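Local atomic coordinates of phthiocerol synthesis polyketide synthase type I PpsC (Mycobacterium tuberculosis, PDB entry 7AHB), a protein that probably loads the extender unit onto the acyl carrier protein through its acyltransferase domain during assembly of the phthiocerol lipid chain. Residues E82-F85 against V86-G90. Sequence-based numbering, arbitrary orientation.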
ATOM      1  N   GLU A  82      12.048  -8.269  14.073  1.00 21.52           N
ATOM      2  CA  GLU A  82      12.142  -7.500  15.312  1.00 21.13           C
ATOM      3  C   GLU A  82      13.529  -6.934  15.578  1.00 22.25           C
ATOM      4  O   GLU A  82      13.619  -5.749  15.950  1.00 22.54           O
ATOM      5  CB  GLU A  82      11.652  -8.374  16.479  1.00 21.72           C
ATOM      6  CG  GLU A  82      11.576  -7.710  17.817  1.00 23.99           C
ATOM      7  CD  GLU A  82      10.514  -6.623  17.881  1.00 23.99           C
ATOM      8  OE1 GLU A  82       9.577  -6.623  17.061  1.00 23.12           O
ATOM      9  OE2 GLU A  82      10.641  -5.767  18.773  1.00 26.95           O
ATOM     10  N   PRO A  83      14.628  -7.674  15.394  1.00 23.99           N
ATOM     11  CA  PRO A  83      15.941  -7.073  15.687  1.00 26.10           C
ATOM     12  C   PRO A  83      16.219  -5.818  14.873  1.00 27.47           C
ATOM     13  O   PRO A  83      16.747  -4.829  15.404  1.00 30.19           O
ATOM     14  CB  PRO A  83      16.941  -8.203  15.361  1.00 25.79           C
ATOM     15  CG  PRO A  83      16.140  -9.445  15.487  1.00 25.28           C
ATOM     16  CD  PRO A  83      14.745  -9.087  14.998  1.00 24.33           C
ATOM     17  N   GLU A  84      15.914  -5.837  13.577  1.00 25.57           N
ATOM     18  CA  GLU A  84      16.144  -4.641  12.777  1.00 29.07           C
ATOM     19  C   GLU A  84      15.237  -3.498  13.211  1.00 29.03           C
ATOM     20  O   GLU A  84      15.702  -2.366  13.359  1.00 31.53           O
ATOM     21  CB  GLU A  84      15.968  -4.966  11.296  1.00 30.78           C
ATOM     22  CG  GLU A  84      17.260  -5.386  10.625  1.00 31.00           C
ATOM     23  CD  GLU A  84      18.314  -4.269  10.631  1.00 32.33           C
ATOM     24  OE1 GLU A  84      19.261  -4.346  11.426  1.00 36.76           O
ATOM     25  OE2 GLU A  84      18.171  -3.297   9.869  1.00 33.99           O
ATOM     26  N   PHE A  85      13.961  -3.781  13.481  1.00 33.25           N
ATOM     27  CA  PHE A  85      13.062  -2.739  13.980  1.00 34.21           C
ATOM     28  C   PHE A  85      13.604  -2.083  15.241  1.00 39.90           C
ATOM     29  O   PHE A  85      13.629  -0.848  15.362  1.00 41.04           O
ATOM     30  CB  PHE A  85      11.687  -3.315  14.292  1.00 37.01           C
ATOM     31  CG  PHE A  85      10.740  -3.293  13.134  1.00 32.94           C
ATOM     32  CD1 PHE A  85      10.728  -2.238  12.240  1.00 36.26           C
ATOM     33  CD2 PHE A  85       9.880  -4.336  12.925  1.00 34.36           C
ATOM     34  CE1 PHE A  85       9.872  -2.235  11.177  1.00 36.65           C
ATOM     35  CE2 PHE A  85       9.027  -4.331  11.859  1.00 34.20           C
ATOM     36  CZ  PHE A  85       9.013  -3.284  10.996  1.00 35.04           C
ATOM     37  N   VAL A  86      13.995  -2.904  16.222  1.00 35.85           N
ATOM     38  CA  VAL A  86      14.503  -2.364  17.480  1.00 36.63           C
ATOM     39  C   VAL A  86      15.648  -1.395  17.202  1.00 40.32           C
ATOM     40  O   VAL A  86      15.691  -0.273  17.727  1.00 44.48           O
ATOM     41  CB  VAL A  86      14.917  -3.511  18.422  1.00 34.68           C
ATOM     42  CG1 VAL A  86      15.808  -3.016  19.541  1.00 38.35           C
ATOM     43  CG2 VAL A  86      13.658  -4.170  18.988  1.00 34.85           C
ATOM     44  N   ALA A  87      16.567  -1.790  16.337  1.00 39.73           N
ATOM     45  CA  ALA A  87      17.746  -0.977  16.068  1.00 41.34           C
ATOM     46  C   ALA A  87      17.540   0.057  14.961  1.00 40.74           C
ATOM     47  O   ALA A  87      18.251   1.066  14.946  1.00 45.64           O
ATOM     48  CB  ALA A  87      18.949  -1.889  15.729  1.00 43.92           C
ATOM     49  N   GLN A  88      16.608  -0.173  14.034  0.78 43.20           N
ATOM     50  CA  GLN A  88      16.324   0.774  12.963  0.78 43.13           C
ATOM     51  C   GLN A  88      15.150   1.700  13.274  0.78 45.40           C
ATOM     52  O   GLN A  88      14.905   2.649  12.517  0.78 44.65           O
ATOM     53  CB  GLN A  88      16.012   0.038  11.660  0.78 41.99           C
ATOM     54  CG  GLN A  88      17.214  -0.328  10.796  0.78 41.86           C
ATOM     55  CD  GLN A  88      16.951  -0.129   9.311  0.78 42.07           C
ATOM     56  OE1 GLN A  88      16.447   0.923   8.903  0.78 39.79           O
ATOM     57  NE2 GLN A  88      17.293  -1.142   8.489  0.78 38.74           N
ATOM     58  N   GLY A  89      14.422   1.453  14.357  1.00 54.97           N
ATOM     59  CA  GLY A  89      13.224   2.217  14.649  1.00 54.33           C
ATOM     60  C   GLY A  89      12.953   2.518  16.111  1.00 54.83           C
ATOM     61  O   GLY A  89      11.966   3.195  16.430  1.00 53.57           O
ATOM     62  N   GLY A  90      13.814   2.030  17.007  1.00 39.36           N
ATOM     63  CA  GLY A  90      13.615   2.209  18.427  1.00 39.07           C
ATOM     64  C   GLY A  90      12.250   1.776  18.930  1.00 35.87           C
ATOM     65  O   GLY A  90      11.829   2.181  20.021  1.00 37.55           O
TER
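Gln88 and Glu84, one helical turn apart, are joined, in one of the two conformers modelled for Gln88, by a hydrogen bond from NE2 of Gln88 to OE2 of Glu84 (2.7 Å). The N-H...O angle of 165° marks it as nearly straight; OE2 is met almost end-on to its C-O bond and lies in the amide plane, although carboxylate and amide planes are turned 68° apart. Both chains bend at chi2, which for Glu84 (-63°) folds the carboxylate back toward Gln88, where OE2 also lies 3.3 Å from Gln88 CG. In the same conformer NE2 also donates to Ala154 O, which would favour this rotation of the amide.

Behind this pair runs the i to i+4 bonding of the last helical turns. Val86 N to Glu82 O is straight at 2.9 Å, Ala87 N to Pro83 O is longer at 3.2 Å, and Gly89 N to Phe85 O is weak, its N-H pointing well off the acceptor. Gly90 then leaves helical geometry with positive phi, a conformation that favours glycine.

Packing between the side chains is slight. CG2 of Val86 touches OE2 of Glu82 at 3.4 Å, while that carboxylate is engaged elsewhere: OE2 bonds Ser92 OG and OE1 accepts from Arg94 N, near the start of helix 93-98.

The contact thus forms the C-terminal end of helix 72-89 at the surface of the acyltransferase domain. Buried Phe85 packs on Leu93 and Leu157 and meets the Phe91 ring edge-to-face; Glu84 and Gln88 also lie on helix 153-167, Glu84 on Ala154 and Leu157 and Gln88 on Arg158.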